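Local coordinates for separin (Saccharomyces cerevisiae, PDB 5U1T), which cleaves the cohesin subunit SCC1 at the onset of anaphase as a caspase-like cysteine protease and is held inactive by securin for most of the cell cycle, at residues 324-329 with 349-354. Residues are numbered along the deposited sequence; the frame is centred on the assembly and turned at random.
Sequences KCLVCL and DCTVIY
Apolar contact between Leu-326 and the pair Thr-351 and Tyr-354, one helical turn apart, joins the two segments, and a single methyl group of the leucine does the touching. CD2 of Leu-326 lies 3.9 Å from CG2 of Thr-351, the two side chains lying alongside each other head to tail. The same methyl reaches the aromatic ring at its edge, close to the ring plane, with Leu-326 CD2 3.9 Å from Tyr-354 CD2 and 4.1 Å from Tyr-354 CE2; here the leucine side chain is roughly perpendicular to that of the tyrosine. In Thr-351 the methyl is the branch anti to the backbone N, which leaves the hydroxyl beside that N (chi1 -79°). The backbones stay well apart, 8.0 Å between CA of Leu-326 and CA of Thr-351, and the buried surface is a modest 117 Å².

Helices 319-336 and 342-357 follow each other in the chain and run antiparallel as a helical hairpin within the helical domain, far from the protease active site. Leu-312 of helix 298-313 touches both Leu-326 and Tyr-354, while Leu-374 of helix 365-384 packs on Leu-326.

The two hydroxyls bond differently: that of Thr-351 stays within its own helix, hydrogen-bonding to OE1 of Gln-347 one turn earlier, whereas OH of Tyr-354 crosses to helix 319-336 and hydrogen-bonds to OG1 of Thr-322.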
ATOM      1  N   LYS A 324     -13.961  -5.019  67.703  1.00 98.59           N
ATOM      2  CA  LYS A 324     -14.789  -6.038  68.346  1.00 95.74           C
ATOM      3  C   LYS A 324     -16.164  -5.502  68.739  1.00 99.98           C
ATOM      4  O   LYS A 324     -17.185  -6.163  68.536  1.00 97.34           O
ATOM      5  CB  LYS A 324     -14.078  -6.594  69.578  1.00 95.73           C
ATOM      6  CG  LYS A 324     -14.938  -7.527  70.394  1.00 94.35           C
ATOM      7  CD  LYS A 324     -15.423  -8.683  69.548  1.00 98.10           C
ATOM      8  CE  LYS A 324     -16.416  -9.533  70.309  1.00104.39           C
ATOM      9  NZ  LYS A 324     -16.589 -10.844  69.642  1.00104.44           N
ATOM     10  N   CYS A 325     -16.182  -4.304  69.309  1.00100.27           N
ATOM     11  CA  CYS A 325     -17.431  -3.634  69.618  1.00 96.47           C
ATOM     12  C   CYS A 325     -18.189  -3.280  68.343  1.00 96.84           C
ATOM     13  O   CYS A 325     -19.399  -3.485  68.252  1.00 94.41           O
ATOM     14  CB  CYS A 325     -17.159  -2.381  70.441  1.00 96.75           C
ATOM     15  SG  CYS A 325     -16.351  -2.748  71.996  1.00114.10           S
ATOM     16  N   LEU A 326     -17.462  -2.757  67.360  1.00 97.67           N
ATOM     17  CA  LEU A 326     -18.038  -2.395  66.066  1.00 95.56           C
ATOM     18  C   LEU A 326     -18.803  -3.552  65.422  1.00 89.38           C
ATOM     19  O   LEU A 326     -19.899  -3.361  64.887  1.00 83.21           O
ATOM     20  CB  LEU A 326     -16.938  -1.907  65.131  1.00 92.89           C
ATOM     21  CG  LEU A 326     -16.583  -0.431  65.266  1.00 92.95           C
ATOM     22  CD1 LEU A 326     -15.969  -0.164  66.617  1.00100.45           C
ATOM     23  CD2 LEU A 326     -15.640  -0.014  64.143  1.00 97.44           C
ATOM     24  N   VAL A 327     -18.217  -4.745  65.488  1.00 88.09           N
ATOM     25  CA  VAL A 327     -18.874  -5.957  65.009  1.00 88.98           C
ATOM     26  C   VAL A 327     -20.154  -6.211  65.795  1.00 91.20           C
ATOM     27  O   VAL A 327     -21.195  -6.543  65.222  1.00 88.50           O
ATOM     28  CB  VAL A 327     -17.965  -7.190  65.136  1.00 85.76           C
ATOM     29  CG1 VAL A 327     -18.714  -8.430  64.704  1.00 85.88           C
ATOM     30  CG2 VAL A 327     -16.693  -7.017  64.329  1.00 82.02           C
ATOM     31  N   CYS A 328     -20.062  -6.048  67.112  1.00 91.10           N
ATOM     32  CA  CYS A 328     -21.204  -6.227  68.005  1.00 92.63           C
ATOM     33  C   CYS A 328     -22.359  -5.299  67.648  1.00 92.43           C
ATOM     34  O   CYS A 328     -23.515  -5.717  67.567  1.00 94.14           O
ATOM     35  CB  CYS A 328     -20.795  -5.983  69.468  1.00 97.89           C
ATOM     36  SG  CYS A 328     -19.750  -7.273  70.220  1.00107.05           S
ATOM     37  N   LEU A 329     -22.037  -4.032  67.442  1.00 90.75           N
ATOM     38  CA  LEU A 329     -23.057  -3.035  67.162  1.00 91.77           C
ATOM     39  C   LEU A 329     -23.759  -3.303  65.836  1.00 88.67           C
ATOM     40  O   LEU A 329     -24.988  -3.293  65.771  1.00 83.80           O
ATOM     41  CB  LEU A 329     -22.432  -1.637  67.190  1.00 90.96           C
ATOM     42  CG  LEU A 329     -23.220  -0.368  66.870  1.00 91.03           C
ATOM     43  CD1 LEU A 329     -24.335  -0.158  67.873  1.00103.45           C
ATOM     44  CD2 LEU A 329     -22.281   0.829  66.833  1.00 91.16           C
ATOM     45  N   ASP A 349     -21.038   5.055  56.914  1.00 93.77           N
ATOM     46  CA  ASP A 349     -20.040   5.804  56.163  1.00 90.93           C
ATOM     47  C   ASP A 349     -18.863   6.164  57.057  1.00 91.84           C
ATOM     48  O   ASP A 349     -17.714   6.020  56.669  1.00 91.50           O
ATOM     49  CB  ASP A 349     -20.666   7.057  55.560  1.00 84.93           C
ATOM     50  CG  ASP A 349     -21.615   6.738  54.429  1.00 90.19           C
ATOM     51  OD1 ASP A 349     -21.941   5.542  54.254  1.00 88.05           O
ATOM     52  OD2 ASP A 349     -22.034   7.679  53.721  1.00 92.94           O
ATOM     53  N   CYS A 350     -19.159   6.574  58.280  1.00 93.32           N
ATOM     54  CA  CYS A 350     -18.114   6.914  59.227  1.00 93.55           C
ATOM     55  C   CYS A 350     -17.335   5.690  59.715  1.00 92.61           C
ATOM     56  O   CYS A 350     -16.106   5.715  59.773  1.00 88.43           O
ATOM     57  CB  CYS A 350     -18.716   7.656  60.413  1.00 94.21           C
ATOM     58  SG  CYS A 350     -17.482   8.349  61.502  1.00112.37           S
ATOM     59  N   THR A 351     -18.053   4.625  60.063  1.00 94.07           N
ATOM     60  CA  THR A 351     -17.417   3.416  60.585  1.00 95.47           C
ATOM     61  C   THR A 351     -16.472   2.829  59.554  1.00 93.20           C
ATOM     62  O   THR A 351     -15.433   2.269  59.911  1.00 90.13           O
ATOM     63  CB  THR A 351     -18.464   2.350  61.020  1.00 95.32           C
ATOM     64  OG1 THR A 351     -18.999   2.705  62.301  1.00 95.79           O
ATOM     65  CG2 THR A 351     -17.843   0.965  61.141  1.00 86.19           C
ATOM     66  N   VAL A 352     -16.810   2.991  58.275  1.00 93.52           N
ATOM     67  CA  VAL A 352     -15.999   2.419  57.208  1.00 92.10           C
ATOM     68  C   VAL A 352     -14.848   3.339  56.823  1.00 88.60           C
ATOM     69  O   VAL A 352     -13.903   2.914  56.158  1.00 92.65           O
ATOM     70  CB  VAL A 352     -16.840   2.100  55.942  1.00 89.05           C
ATOM     71  CG1 VAL A 352     -18.158   1.446  56.324  1.00 89.85           C
ATOM     72  CG2 VAL A 352     -17.079   3.343  55.106  1.00 89.61           C
ATOM     73  N   ILE A 353     -14.921   4.602  57.224  1.00 89.27           N
ATOM     74  CA  ILE A 353     -13.788   5.495  57.016  1.00 89.38           C
ATOM     75  C   ILE A 353     -12.791   5.199  58.130  1.00 92.41           C
ATOM     76  O   ILE A 353     -11.579   5.201  57.915  1.00 90.54           O
ATOM     77  CB  ILE A 353     -14.195   6.997  57.006  1.00 90.77           C
ATOM     78  CG1 ILE A 353     -14.389   7.520  55.577  1.00 85.32           C
ATOM     79  CG2 ILE A 353     -13.119   7.849  57.634  1.00 89.32           C
ATOM     80  CD1 ILE A 353     -15.506   6.878  54.794  1.00 82.94           C
ATOM     81  N   TYR A 354     -13.316   4.905  59.315  1.00 92.85           N
ATOM     82  CA  TYR A 354     -12.480   4.558  60.463  1.00 96.44           C
ATOM     83  C   TYR A 354     -11.635   3.316  60.212  1.00 95.47           C
ATOM     84  O   TYR A 354     -10.426   3.311  60.457  1.00 91.83           O
ATOM     85  CB  TYR A 354     -13.336   4.335  61.708  1.00 96.34           C
ATOM     86  CG  TYR A 354     -12.551   3.801  62.883  1.00 97.40           C
ATOM     87  CD1 TYR A 354     -11.558   4.564  63.483  1.00100.78           C
ATOM     88  CD2 TYR A 354     -12.807   2.536  63.400  1.00 95.52           C
ATOM     89  CE1 TYR A 354     -10.837   4.083  64.564  1.00101.27           C
ATOM     90  CE2 TYR A 354     -12.091   2.041  64.481  1.00 98.33           C
ATOM     91  CZ  TYR A 354     -11.105   2.822  65.060  1.00101.69           C
ATOM     92  OH  TYR A 354     -10.384   2.349  66.137  1.00104.94           O
TER